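Long-range contacts in subclass B3 metallo-beta-lactamase (Sphingobium indicum, PDB 7LUU), which probably hydrolyses beta-lactam antibiotics at an active site that binds two zinc ions: residues 163-168 / 231-236; 193-198 / 206-211; 219-224 / 258-263; 226-231 / 288-293. All coordinates share one frame; numbering follows the deposited sequence.

How the contacts relate
Contacts 2 and 3 build consecutive parts of one six-stranded mixed sheet: strand 205-213 of contact 2 neighbours strand 216-223 of contact 3, and their centres lie 8 Å apart. Contact 1 joins two loops and contact 4 joins a loop to helix 282-300, both beyond that sheet, with centres 15 Å apart and A231 in common. Contact 2 falls within the chain loop closed by contact 1, and it closes before contacts 3 and 4 open; contacts 1, 3 and 4 interleave along the chain. After strand 216-223 the chain runs through 226-236 before helix 242-257. It therefore links the sheet core to loops beside the zinc site, while helix 282-300 packs against that connection in contact 4.

Contact 1 (163-168 / 231-236); sequences QFDYGG and ADRYRF
A231 has the most surface buried here, and its methyl group meets two residues, D165 and Y166, of a short 3-10 segment. CB of A231 lies 3.5 Å from CB of D165. CA of A231 lies obliquely to the Y166 ring, 3.6 Å from CE2 of Y166. The first torsion of D165 places CG anti to the carbonyl carbon (chi1 -76°), and the carboxylate extends to the type I turn from A231 to Y234. There OD2 of D165 forms a salt bridge with NH1 of R233 at 2.8 Å. Carboxylate and guanidinium planes are 21° apart, but OD1 of D165 stays 3.7 Å from NH1 of R233, which argues for a one-oxygen bridge. R233 was deposited in two conformers, so this bridge is less certain than the contact of the alanine methyl. A water reinforces the same carboxylate oxygen, donating to D165 OD2 and accepting from the backbone N of R233. A second water joins Y166 OH to D232 OD1. Most of these residues are exposed, although Q163 at the start of the first loop has its side chain about 3 Å, at nearest atoms, from zinc ligands H124 and H200. The contact thus pairs two surface loops flanking the metallo-beta-lactamase active site.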
loop_
_atom_site.group_PDB
_atom_site.type_symbol
_atom_site.label_atom_id
_atom_site.label_comp_id
_atom_site.label_asym_id
_atom_site.label_seq_id
_atom_site.Cartn_x
_atom_site.Cartn_y
_atom_site.Cartn_z
ATOM N N GLN A 163 -15.721 3.619 2.058
ATOM C CA GLN A 163 -15.543 4.988 2.524
ATOM C C GLN A 163 -16.031 6.009 1.492
ATOM O O GLN A 163 -15.735 7.192 1.630
ATOM C CB GLN A 163 -14.074 5.259 2.877
ATOM C CG GLN A 163 -13.617 4.417 4.068
ATOM C CD GLN A 163 -12.206 4.677 4.465
ATOM O OE1 GLN A 163 -11.340 3.757 4.464
ATOM N NE2 GLN A 163 -11.945 5.907 4.850
ATOM N N PHE A 164 -16.841 5.584 0.517
ATOM C CA PHE A 164 -17.373 6.530 -0.492
ATOM C C PHE A 164 -18.000 7.787 0.134
ATOM O O PHE A 164 -17.756 8.935 -0.325
ATOM C CB PHE A 164 -18.390 5.777 -1.354
ATOM C CG PHE A 164 -19.067 6.653 -2.352
ATOM C CD1 PHE A 164 -18.368 7.103 -3.473
ATOM C CD2 PHE A 164 -20.430 7.053 -2.195
ATOM C CE1 PHE A 164 -18.987 7.939 -4.405
ATOM C CE2 PHE A 164 -21.032 7.885 -3.136
ATOM C CZ PHE A 164 -20.319 8.311 -4.250
ATOM N N ASP A 165 -18.791 7.622 1.194
ATOM C CA ASP A 165 -19.540 8.790 1.691
ATOM C C ASP A 165 -18.635 9.857 2.310
ATOM O O ASP A 165 -19.104 10.971 2.622
ATOM C CB ASP A 165 -20.581 8.314 2.729
ATOM C CG ASP A 165 -21.771 7.661 2.100
ATOM O OD1 ASP A 165 -21.861 7.625 0.854
ATOM O OD2 ASP A 165 -22.633 7.143 2.840
ATOM N N TYR A 166 -17.364 9.580 2.501
ATOM C CA TYR A 166 -16.465 10.611 3.033
ATOM C C TYR A 166 -16.137 11.644 1.987
ATOM O O TYR A 166 -15.721 12.763 2.344
ATOM C CB TYR A 166 -15.139 10.025 3.535
ATOM C CG TYR A 166 -15.254 9.409 4.896
ATOM C CD1 TYR A 166 -15.467 10.199 6.025
ATOM C CD2 TYR A 166 -15.137 8.059 5.068
ATOM C CE1 TYR A 166 -15.557 9.637 7.290
ATOM C CE2 TYR A 166 -15.235 7.491 6.317
ATOM C CZ TYR A 166 -15.452 8.270 7.415
ATOM O OH TYR A 166 -15.540 7.652 8.639
ATOM N N GLY A 167 -16.312 11.294 0.718
ATOM C CA GLY A 167 -16.048 12.187 -0.403
ATOM C C GLY A 167 -14.601 12.674 -0.439
ATOM O O GLY A 167 -13.649 11.969 -0.044
ATOM N N GLY A 168 -14.405 13.881 -0.979
ATOM C CA GLY A 168 -13.053 14.414 -1.100
ATOM C C GLY A 168 -12.417 14.093 -2.453
ATOM O O GLY A 168 -12.933 13.310 -3.273
ATOM N N ALA A 231 -17.481 4.527 5.962
ATOM C CA ALA A 231 -18.299 5.656 6.372
ATOM C C ALA A 231 -19.470 5.163 7.198
ATOM O O ALA A 231 -19.757 3.955 7.277
ATOM C CB ALA A 231 -18.820 6.434 5.150
ATOM N N ASP A 232 -20.214 6.117 7.770
ATOM C CA ASP A 232 -21.152 5.764 8.837
ATOM C C ASP A 232 -22.318 4.895 8.362
ATOM O O ASP A 232 -22.753 3.979 9.101
ATOM C CB ASP A 232 -21.687 7.033 9.493
ATOM C CG ASP A 232 -20.675 7.674 10.425
ATOM O OD1 ASP A 232 -19.660 7.008 10.751
ATOM O OD2 ASP A 232 -20.891 8.845 10.824
ATOM N N ARG A 233 -22.883 5.188 7.182
ATOM C CA ARG A 233 -24.075 4.491 6.707
ATOM C C ARG A 233 -23.751 3.231 5.918
ATOM O O ARG A 233 -24.671 2.481 5.543
ATOM C CB ARG A 233 -24.921 5.409 5.817
ATOM C CG ARG A 233 -25.538 6.633 6.519
ATOM C CD ARG A 233 -26.385 7.435 5.537
ATOM N NE ARG A 233 -25.697 7.611 4.260
ATOM C CZ ARG A 233 -25.988 6.928 3.151
ATOM N NH1 ARG A 233 -25.310 7.152 2.025
ATOM N NH2 ARG A 233 -26.951 6.010 3.179
ATOM N N TYR A 234 -22.476 2.977 5.647
ATOM C CA TYR A 234 -22.124 1.783 4.889
ATOM C C TYR A 234 -22.374 0.533 5.718
ATOM O O TYR A 234 -22.081 0.504 6.918
ATOM C CB TYR A 234 -20.659 1.805 4.500
ATOM C CG TYR A 234 -20.198 0.661 3.624
ATOM C CD1 TYR A 234 -20.426 0.697 2.238
ATOM C CD2 TYR A 234 -19.577 -0.460 4.182
ATOM C CE1 TYR A 234 -19.978 -0.355 1.422
ATOM C CE2 TYR A 234 -19.135 -1.534 3.389
ATOM C CZ TYR A 234 -19.341 -1.449 1.993
ATOM O OH TYR A 234 -18.899 -2.479 1.201
ATOM N N ARG A 235 -22.887 -0.523 5.075
ATOM C CA ARG A 235 -23.062 -1.781 5.794
ATOM C C ARG A 235 -22.332 -2.883 5.058
ATOM O O ARG A 235 -22.689 -3.236 3.920
ATOM C CB ARG A 235 -24.531 -2.163 5.933
ATOM C CG ARG A 235 -25.320 -1.067 6.706
ATOM C CD ARG A 235 -24.951 -1.144 8.222
ATOM N NE ARG A 235 -25.728 -0.139 8.942
ATOM C CZ ARG A 235 -25.280 1.091 9.197
ATOM N NH1 ARG A 235 -24.057 1.455 8.771
ATOM N NH2 ARG A 235 -26.058 1.969 9.857
ATOM N N PHE A 236 -21.381 -3.504 5.748
ATOM C CA PHE A 236 -20.733 -4.693 5.178
ATOM C C PHE A 236 -21.669 -5.864 5.052
ATOM O O PHE A 236 -21.384 -6.783 4.254
ATOM C CB PHE A 236 -19.538 -5.096 6.064
ATOM C CG PHE A 236 -18.329 -4.165 5.939
ATOM C CD1 PHE A 236 -18.215 -3.051 6.814
ATOM C CD2 PHE A 236 -17.315 -4.430 5.029
ATOM C CE1 PHE A 236 -17.065 -2.201 6.732
ATOM C CE2 PHE A 236 -16.185 -3.569 4.898
ATOM C CZ PHE A 236 -16.066 -2.485 5.768
HETATM O O HOH W 1 -22.189 7.529 5.692
HETATM O O HOH W 2 -17.495 9.268 10.336
#

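Contact 2 (193-198 / 206-211); sequences TAHATP and TWSWNA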
loop_
_atom_site.group_PDB
_atom_site.type_symbol
_atom_site.label_atom_id
_atom_site.label_comp_id
_atom_site.label_asym_id
_atom_site.label_seq_id
_atom_site.Cartn_x
_atom_site.Cartn_y
_atom_site.Cartn_z
ATOM N N THR A 193 5.594 -9.943 -7.400
ATOM C CA THR A 193 4.298 -10.505 -7.760
ATOM C C THR A 193 3.172 -9.666 -7.175
ATOM O O THR A 193 3.227 -9.264 -6.013
ATOM C CB THR A 193 4.151 -11.956 -7.296
ATOM O OG1 THR A 193 5.186 -12.751 -7.909
ATOM C CG2 THR A 193 2.785 -12.507 -7.682
ATOM N N ALA A 194 2.139 -9.401 -7.994
ATOM C CA ALA A 194 0.927 -8.684 -7.534
ATOM C C ALA A 194 -0.082 -9.701 -6.994
ATOM O O ALA A 194 -0.325 -10.742 -7.633
ATOM C CB ALA A 194 0.315 -7.924 -8.738
ATOM N N HIS A 195 -0.680 -9.413 -5.831
ATOM C CA HIS A 195 -1.732 -10.275 -5.273
ATOM C C HIS A 195 -2.941 -9.423 -4.967
ATOM O O HIS A 195 -2.864 -8.531 -4.128
ATOM C CB HIS A 195 -1.292 -10.986 -3.993
ATOM C CG HIS A 195 0.003 -11.688 -4.126
ATOM N ND1 HIS A 195 0.123 -12.995 -4.564
ATOM C CD2 HIS A 195 1.264 -11.238 -3.906
ATOM C CE1 HIS A 195 1.404 -13.339 -4.559
ATOM N NE2 HIS A 195 2.124 -12.297 -4.171
ATOM N N ALA A 196 -4.064 -9.721 -5.595
ATOM C CA ALA A 196 -5.283 -8.993 -5.215
ATOM C C ALA A 196 -5.631 -9.310 -3.776
ATOM O O ALA A 196 -5.813 -10.497 -3.425
ATOM C CB ALA A 196 -6.449 -9.402 -6.120
ATOM N N THR A 197 -5.812 -8.264 -2.925
ATOM C CA THR A 197 -6.176 -8.530 -1.517
ATOM C C THR A 197 -7.312 -7.574 -1.157
ATOM O O THR A 197 -7.135 -6.614 -0.408
ATOM C CB THR A 197 -4.984 -8.395 -0.554
ATOM O OG1 THR A 197 -4.271 -7.171 -0.833
ATOM C CG2 THR A 197 -4.046 -9.594 -0.739
ATOM N N PRO A 198 -8.473 -7.768 -1.766
ATOM C CA PRO A 198 -9.596 -6.825 -1.589
ATOM C C PRO A 198 -10.225 -6.928 -0.214
ATOM O O PRO A 198 -10.032 -7.896 0.542
ATOM C CB PRO A 198 -10.600 -7.260 -2.664
ATOM C CG PRO A 198 -10.276 -8.733 -2.822
ATOM C CD PRO A 198 -8.808 -8.853 -2.708
ATOM N N THR A 206 -1.564 -6.366 -2.719
ATOM C CA THR A 206 -0.377 -6.696 -1.937
ATOM C C THR A 206 0.723 -7.116 -2.902
ATOM O O THR A 206 0.460 -7.674 -3.958
ATOM C CB THR A 206 -0.758 -7.829 -0.966
ATOM O OG1 THR A 206 -1.637 -7.300 0.017
ATOM C CG2 THR A 206 0.481 -8.514 -0.286
ATOM N N TRP A 207 1.970 -6.804 -2.552
ATOM C CA TRP A 207 3.119 -7.051 -3.408
ATOM C C TRP A 207 4.105 -7.953 -2.701
ATOM O O TRP A 207 4.433 -7.685 -1.546
ATOM C CB TRP A 207 3.787 -5.674 -3.718
ATOM C CG TRP A 207 2.781 -4.646 -4.207
ATOM C CD1 TRP A 207 2.081 -3.708 -3.433
ATOM C CD2 TRP A 207 2.247 -4.558 -5.525
ATOM N NE1 TRP A 207 1.209 -2.993 -4.259
ATOM C CE2 TRP A 207 1.270 -3.516 -5.528
ATOM C CE3 TRP A 207 2.514 -5.267 -6.730
ATOM C CZ2 TRP A 207 0.590 -3.138 -6.692
ATOM C CZ3 TRP A 207 1.861 -4.883 -7.861
ATOM C CH2 TRP A 207 0.879 -3.829 -7.838
ATOM N N SER A 208 4.696 -8.923 -3.431
ATOM C CA SER A 208 5.701 -9.764 -2.808
ATOM C C SER A 208 6.919 -9.917 -3.706
ATOM O O SER A 208 6.828 -9.902 -4.945
ATOM C CB SER A 208 5.116 -11.170 -2.473
ATOM O OG SER A 208 4.784 -11.859 -3.705
ATOM N N TRP A 209 8.071 -10.104 -3.059
ATOM C CA TRP A 209 9.271 -10.317 -3.826
ATOM C C TRP A 209 10.354 -10.857 -2.907
ATOM O O TRP A 209 10.273 -10.746 -1.686
ATOM C CB TRP A 209 9.718 -8.976 -4.466
ATOM C CG TRP A 209 10.264 -7.958 -3.446
ATOM C CD1 TRP A 209 11.575 -7.691 -3.108
ATOM C CD2 TRP A 209 9.454 -7.086 -2.622
ATOM N NE1 TRP A 209 11.632 -6.689 -2.142
ATOM C CE2 TRP A 209 10.353 -6.277 -1.858
ATOM C CE3 TRP A 209 8.092 -6.875 -2.518
ATOM C CZ2 TRP A 209 9.909 -5.328 -0.910
ATOM C CZ3 TRP A 209 7.619 -5.874 -1.569
ATOM C CH2 TRP A 209 8.556 -5.137 -0.787
ATOM N N ASN A 210 11.408 -11.406 -3.517
ATOM C CA ASN A 210 12.595 -11.877 -2.785
ATOM C C ASN A 210 13.666 -10.788 -2.722
ATOM O O ASN A 210 13.913 -10.081 -3.711
ATOM C CB ASN A 210 13.184 -13.092 -3.499
ATOM C CG ASN A 210 12.571 -14.414 -3.047
ATOM O OD1 ASN A 210 11.742 -14.441 -2.130
ATOM N ND2 ASN A 210 12.998 -15.532 -3.682
ATOM N N ALA A 211 14.287 -10.661 -1.543
ATOM C CA ALA A 211 15.454 -9.818 -1.327
ATOM C C ALA A 211 16.568 -10.719 -0.850
ATOM O O ALA A 211 16.328 -11.621 -0.035
ATOM C CB ALA A 211 15.160 -8.699 -0.301
#
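A194 and W207 face each other as a non-hydrogen-bonded antiparallel pair, and on their face of the sheet the packing is tight: CB of A194 lies 3.5 Å from CZ3 of the W207 indole, approaching the ring obliquely. Both residues are buried, and W207 goes on to touch I90 in the other sheet. The backbone holds this pair from both sides. T193 and S208 exchange two hydrogen bonds, including T193 N to S208 O at 2.7 Å, and H195 and T206 exchange two more. In the latter pair T206 N reaches H195 O at 2.9 Å with an almost straight N-H...O angle of 179°. Strands 190-196 and 205-213 thereby form a beta hairpin in the six-stranded sheet, one of the two sheets of the metallo-beta-lactamase fold. On the face bearing T193, H195, T206 and S208, all but the buried T206 are partly exposed, and the main side-chain tie among the exposed residues is polar. S208 OG lies in the plane of the H195 ring, at its edge, 2.7 Å from NE2; either atom could be the donor. With chi1 66°, S208 OG stands between its own backbone N and carbonyl carbon, on the side where the imidazole lies. Toward the end of the hairpin nearer the zinc site burial returns: T197 OG1 and T206 OG1 are hydrogen-bonded at 2.8 Å, their side chains crossing at about a right angle. S224 also engages both hydroxyls, T197 OG1 through its OG and T206 OG1 through its backbone N. The methyl CG2 of T197 lies against the same hydroxyl, 3.4 Å from T206 OG1.

Contact 3 (219-224 / 258-263); sequences AIVFAS and LKCDIL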
loop_
_atom_site.group_PDB
_atom_site.type_symbol
_atom_site.label_atom_id
_atom_site.label_comp_id
_atom_site.label_asym_id
_atom_site.label_seq_id
_atom_site.Cartn_x
_atom_site.Cartn_y
_atom_site.Cartn_z
ATOM N N ALA A 219 11.683 -13.779 1.586
ATOM C CA ALA A 219 10.450 -13.414 0.914
ATOM C C ALA A 219 9.788 -12.251 1.641
ATOM O O ALA A 219 9.382 -12.400 2.813
ATOM C CB ALA A 219 9.511 -14.611 0.919
ATOM N N ILE A 220 9.712 -11.080 0.986
ATOM C CA ILE A 220 9.128 -9.895 1.613
ATOM C C ILE A 220 7.704 -9.723 1.073
ATOM O O ILE A 220 7.434 -9.878 -0.141
ATOM C CB ILE A 220 9.964 -8.636 1.296
ATOM C CG1 ILE A 220 11.414 -8.854 1.828
ATOM C CG2 ILE A 220 9.350 -7.435 1.943
ATOM C CD1 ILE A 220 12.294 -7.558 1.561
ATOM N N VAL A 221 6.784 -9.335 1.958
ATOM C CA VAL A 221 5.425 -9.022 1.569
ATOM C C VAL A 221 5.139 -7.594 2.009
ATOM O O VAL A 221 5.249 -7.300 3.200
ATOM C CB VAL A 221 4.435 -9.967 2.269
ATOM C CG1 VAL A 221 2.969 -9.569 1.949
ATOM C CG2 VAL A 221 4.699 -11.388 1.745
ATOM N N PHE A 222 4.679 -6.737 1.071
ATOM C CA PHE A 222 4.189 -5.405 1.421
ATOM C C PHE A 222 2.688 -5.512 1.323
ATOM O O PHE A 222 2.139 -5.588 0.203
ATOM C CB PHE A 222 4.770 -4.356 0.466
ATOM C CG PHE A 222 4.494 -2.902 0.913
ATOM C CD1 PHE A 222 3.195 -2.450 1.019
ATOM C CD2 PHE A 222 5.553 -2.043 1.293
ATOM C CE1 PHE A 222 2.934 -1.149 1.372
ATOM C CE2 PHE A 222 5.296 -0.721 1.635
ATOM C CZ PHE A 222 3.992 -0.269 1.690
ATOM N N ALA A 223 2.029 -5.609 2.489
ATOM C CA ALA A 223 0.585 -5.940 2.563
ATOM C C ALA A 223 -0.251 -4.687 2.506
ATOM O O ALA A 223 0.045 -3.703 3.189
ATOM C CB ALA A 223 0.284 -6.682 3.893
ATOM N N SER A 224 -1.279 -4.695 1.642
ATOM C CA SER A 224 -2.274 -3.637 1.738
ATOM C C SER A 224 -3.004 -3.729 3.062
ATOM O O SER A 224 -3.024 -4.787 3.724
ATOM C CB SER A 224 -3.318 -3.732 0.620
ATOM O OG SER A 224 -4.186 -4.873 0.884
ATOM N N LEU A 258 0.913 -17.019 1.355
ATOM C CA LEU A 258 2.141 -16.385 0.931
ATOM C C LEU A 258 3.324 -16.877 1.723
ATOM O O LEU A 258 3.246 -17.056 2.941
ATOM C CB LEU A 258 2.053 -14.866 1.130
ATOM C CG LEU A 258 1.295 -14.098 0.103
ATOM C CD1 LEU A 258 1.087 -12.657 0.564
ATOM C CD2 LEU A 258 1.994 -14.217 -1.274
ATOM N N LYS A 259 4.446 -17.021 1.026
ATOM C CA LYS A 259 5.728 -17.129 1.691
ATOM C C LYS A 259 6.039 -15.715 2.175
ATOM O O LYS A 259 5.978 -14.737 1.407
ATOM C CB LYS A 259 6.809 -17.618 0.719
ATOM C CG LYS A 259 8.133 -17.952 1.359
ATOM C CD LYS A 259 7.919 -19.122 2.275
ATOM C CE LYS A 259 9.193 -19.741 2.800
ATOM N NZ LYS A 259 8.807 -20.938 3.623
ATOM N N CYS A 260 6.378 -15.637 3.428
ATOM C CA CYS A 260 6.310 -14.353 4.108
ATOM C C CYS A 260 7.314 -14.401 5.245
ATOM O O CYS A 260 6.998 -14.679 6.426
ATOM C CB CYS A 260 4.886 -14.177 4.622
ATOM S SG CYS A 260 4.664 -12.716 5.702
ATOM N N ASP A 261 8.579 -14.163 4.887
ATOM C CA ASP A 261 9.612 -14.048 5.889
ATOM C C ASP A 261 9.621 -12.665 6.530
ATOM O O ASP A 261 10.100 -12.489 7.671
ATOM C CB ASP A 261 10.957 -14.261 5.233
ATOM C CG ASP A 261 11.162 -15.689 4.776
ATOM O OD1 ASP A 261 10.895 -16.629 5.581
ATOM O OD2 ASP A 261 11.501 -15.851 3.562
ATOM N N ILE A 262 9.180 -11.650 5.770
ATOM C CA ILE A 262 9.161 -10.294 6.264
ATOM C C ILE A 262 7.817 -9.718 5.851
ATOM O O ILE A 262 7.440 -9.854 4.679
ATOM C CB ILE A 262 10.309 -9.473 5.674
ATOM C CG1 ILE A 262 11.612 -9.931 6.302
ATOM C CG2 ILE A 262 10.094 -7.912 5.961
ATOM C CD1 ILE A 262 12.836 -9.227 5.616
ATOM N N LEU A 263 7.116 -9.067 6.799
ATOM C CA LEU A 263 5.823 -8.419 6.519
ATOM C C LEU A 263 5.970 -6.930 6.757
ATOM O O LEU A 263 6.332 -6.500 7.869
ATOM C CB LEU A 263 4.742 -9.003 7.469
ATOM C CG LEU A 263 3.430 -8.191 7.443
ATOM C CD1 LEU A 263 2.761 -8.229 6.044
ATOM C CD2 LEU A 263 2.506 -8.692 8.525
HETATM O O HOH W 3 7.451 -12.893 -0.766
#
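D261 holds strand 216-223 at A219 with its carboxylate: A219 N donates to D261 OD2 at 2.9 Å, with an N-H...O angle of 175°, using the anti lone pair of that oxygen. The carbonyl O of A219 in turn accepts from two successive amides, D261 N at 2.8 Å and I262 N at 3.1 Å. Further along, V221 N donates to I262 O at 2.8 Å, nearly along the C=O axis. These bonds accompany the parallel pairing of I220 with I262 and V221 with L263, which completes a beta-alpha-beta crossover through helix 242-257. A water donates to both I220 O and K259 O, bridging the strand to the turn after that helix. Beyond these hydrogen bonds, I220 and I262 lie side by side, CG1 of I220 being 4.0 Å from CB of I262. On the other face CD1 of L258 touches both methyls of V221, 3.9 Å from CG1 of V221, and CG2 of V221 also meets CB of C260 and the carbonyl O of K259. CD1 of L263 completes this side, 3.6 Å from CB of A223. C260 is also joined to C283 by a disulfide, tying the turn covalently to helix 282-300.

Contact 4 (226-231 / 288-293); sequences LNPVSA and ERSRRL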
loop_
_atom_site.group_PDB
_atom_site.type_symbol
_atom_site.label_atom_id
_atom_site.label_comp_id
_atom_site.label_asym_id
_atom_site.label_seq_id
_atom_site.Cartn_x
_atom_site.Cartn_y
_atom_site.Cartn_z
ATOM N N LEU A 226 -5.882 -4.380 5.425
ATOM C CA LEU A 226 -7.066 -5.227 5.484
ATOM C C LEU A 226 -8.039 -4.704 6.540
ATOM O O LEU A 226 -8.777 -5.486 7.129
ATOM C CB LEU A 226 -6.661 -6.682 5.788
ATOM C CG LEU A 226 -5.789 -7.389 4.713
ATOM C CD1 LEU A 226 -5.344 -8.802 5.190
ATOM C CD2 LEU A 226 -6.508 -7.487 3.344
ATOM N N ASN A 227 -8.076 -3.386 6.805
ATOM C CA ASN A 227 -8.910 -2.925 7.933
ATOM C C ASN A 227 -10.338 -2.713 7.451
ATOM O O ASN A 227 -10.558 -1.969 6.489
ATOM C CB ASN A 227 -8.366 -1.640 8.503
ATOM C CG ASN A 227 -7.043 -1.852 9.102
ATOM O OD1 ASN A 227 -6.778 -2.929 9.672
ATOM N ND2 ASN A 227 -6.181 -0.854 8.985
ATOM N N PRO A 228 -11.305 -3.340 8.058
ATOM C CA PRO A 228 -12.689 -3.138 7.633
ATOM C C PRO A 228 -13.229 -1.846 8.231
ATOM O O PRO A 228 -13.867 -1.857 9.283
ATOM C CB PRO A 228 -13.428 -4.395 8.150
ATOM C CG PRO A 228 -12.616 -4.826 9.354
ATOM C CD PRO A 228 -11.127 -4.350 9.119
ATOM N N VAL A 229 -13.010 -0.755 7.549
ATOM C CA VAL A 229 -13.537 0.527 8.001
ATOM C C VAL A 229 -14.365 1.145 6.895
ATOM O O VAL A 229 -14.265 0.783 5.709
ATOM C CB VAL A 229 -12.412 1.460 8.468
ATOM C CG1 VAL A 229 -11.818 0.896 9.721
ATOM C CG2 VAL A 229 -11.405 1.572 7.397
ATOM N N SER A 230 -15.271 2.011 7.302
ATOM C CA SER A 230 -16.215 2.537 6.338
ATOM C C SER A 230 -16.739 3.877 6.831
ATOM O O SER A 230 -16.477 4.300 7.968
ATOM C CB SER A 230 -17.397 1.558 6.144
ATOM O OG SER A 230 -18.248 1.703 7.244
ATOM N N ALA A 231 -17.481 4.527 5.962
ATOM C CA ALA A 231 -18.299 5.656 6.372
ATOM C C ALA A 231 -19.470 5.163 7.198
ATOM O O ALA A 231 -19.757 3.955 7.277
ATOM C CB ALA A 231 -18.820 6.434 5.150
ATOM N N GLU A 288 -5.341 -12.868 10.464
ATOM C CA GLU A 288 -6.235 -13.199 11.578
ATOM C C GLU A 288 -6.692 -11.951 12.317
ATOM O O GLU A 288 -7.855 -11.887 12.769
ATOM C CB GLU A 288 -5.561 -14.146 12.564
ATOM C CG GLU A 288 -6.540 -14.581 13.681
ATOM C CD GLU A 288 -7.825 -15.257 13.135
ATOM O OE1 GLU A 288 -7.766 -16.076 12.167
ATOM O OE2 GLU A 288 -8.910 -14.922 13.669
ATOM N N ARG A 289 -5.785 -10.964 12.486
ATOM C CA ARG A 289 -6.182 -9.656 13.066
ATOM C C ARG A 289 -7.344 -9.033 12.312
ATOM O O ARG A 289 -8.341 -8.588 12.936
ATOM C CB ARG A 289 -4.975 -8.678 13.123
ATOM C CG ARG A 289 -5.346 -7.144 13.345
ATOM C CD ARG A 289 -4.160 -6.163 13.276
ATOM N NE ARG A 289 -4.609 -4.816 13.711
ATOM C CZ ARG A 289 -5.223 -3.943 12.891
ATOM N NH1 ARG A 289 -5.674 -2.772 13.325
ATOM N NH2 ARG A 289 -5.374 -4.252 11.602
ATOM N N SER A 290 -7.236 -9.017 10.961
ATOM C CA SER A 290 -8.306 -8.473 10.128
ATOM C C SER A 290 -9.579 -9.298 10.282
ATOM O O SER A 290 -10.670 -8.747 10.436
ATOM C CB SER A 290 -7.872 -8.448 8.669
ATOM O OG SER A 290 -8.966 -8.044 7.851
ATOM N N ARG A 291 -9.443 -10.624 10.229
ATOM C CA ARG A 291 -10.630 -11.467 10.360
ATOM C C ARG A 291 -11.365 -11.149 11.637
ATOM O O ARG A 291 -12.619 -11.081 11.641
ATOM C CB ARG A 291 -10.248 -12.941 10.306
ATOM C CG ARG A 291 -11.478 -13.859 10.204
ATOM C CD ARG A 291 -11.024 -15.310 10.405
ATOM N NE ARG A 291 -10.077 -15.790 9.377
ATOM C CZ ARG A 291 -10.421 -16.266 8.180
ATOM N NH1 ARG A 291 -9.467 -16.708 7.353
ATOM N NH2 ARG A 291 -11.705 -16.297 7.795
ATOM N N ARG A 292 -10.621 -10.973 12.747
ATOM C CA ARG A 292 -11.284 -10.672 14.021
ATOM C C ARG A 292 -11.994 -9.320 13.975
ATOM O O ARG A 292 -13.102 -9.180 14.510
ATOM C CB ARG A 292 -10.274 -10.688 15.171
ATOM C CG ARG A 292 -9.713 -12.105 15.457
ATOM C CD ARG A 292 -8.892 -12.161 16.801
ATOM N NE ARG A 292 -8.024 -10.974 16.970
ATOM C CZ ARG A 292 -6.734 -10.885 16.617
ATOM N NH1 ARG A 292 -6.096 -11.942 16.106
ATOM N NH2 ARG A 292 -6.077 -9.729 16.789
ATOM N N LEU A 293 -11.366 -8.321 13.342
ATOM C CA LEU A 293 -12.010 -7.019 13.225
ATOM C C LEU A 293 -13.276 -7.107 12.364
ATOM O O LEU A 293 -14.277 -6.443 12.679
ATOM C CB LEU A 293 -11.071 -5.995 12.602
ATOM C CG LEU A 293 -9.915 -5.588 13.545
ATOM C CD1 LEU A 293 -8.911 -4.842 12.673
ATOM C CD2 LEU A 293 -10.362 -4.726 14.690
#
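N227 meets the guanidinium of R289 at its edge: NH2 of R289 donates to OD1 of N227 at 2.7 Å, with an N-H...O angle of 163°. OD1 lies close to the guanidinium plane, whereas the amide and guanidinium planes are turned 72° apart, so the groups are not stacked. On one face of that guanidinium sits CD1 of L293, 3.6 Å above the plane and offset toward the rim. R289 reaches across with an extended chain from CG to NE, starting with CG anti to the backbone N (chi1 164°). N227 was deposited in two conformers, so its side-chain bond is less secure than the neighbouring one to the main chain. There S290 OG donates to L226 O at 2.7 Å, and S290 OG also lies 3.4 Å from CB of L226. The hydroxyl is also hydrogen-bonded to Y252 OH, which links this helix to helix 242-257. One helical turn on from R289, CB of L293 packs 3.8 Å from CG of P228, the two side chains crossing at about a right angle. P228 is the centre of an inverse gamma turn, whose V229 N to N227 O bond is weak. F248 covers P228 and S290 from helix 242-257. The backbone O of N227 accepts a hydrogen bond from ND1 of zinc ligand H200, which probably helps to orient its imidazole. Helix 282-300 is thus bonded to and packed against a loop whose N227 belongs to the second shell of the dinuclear zinc site of a metallo-beta-lactamase.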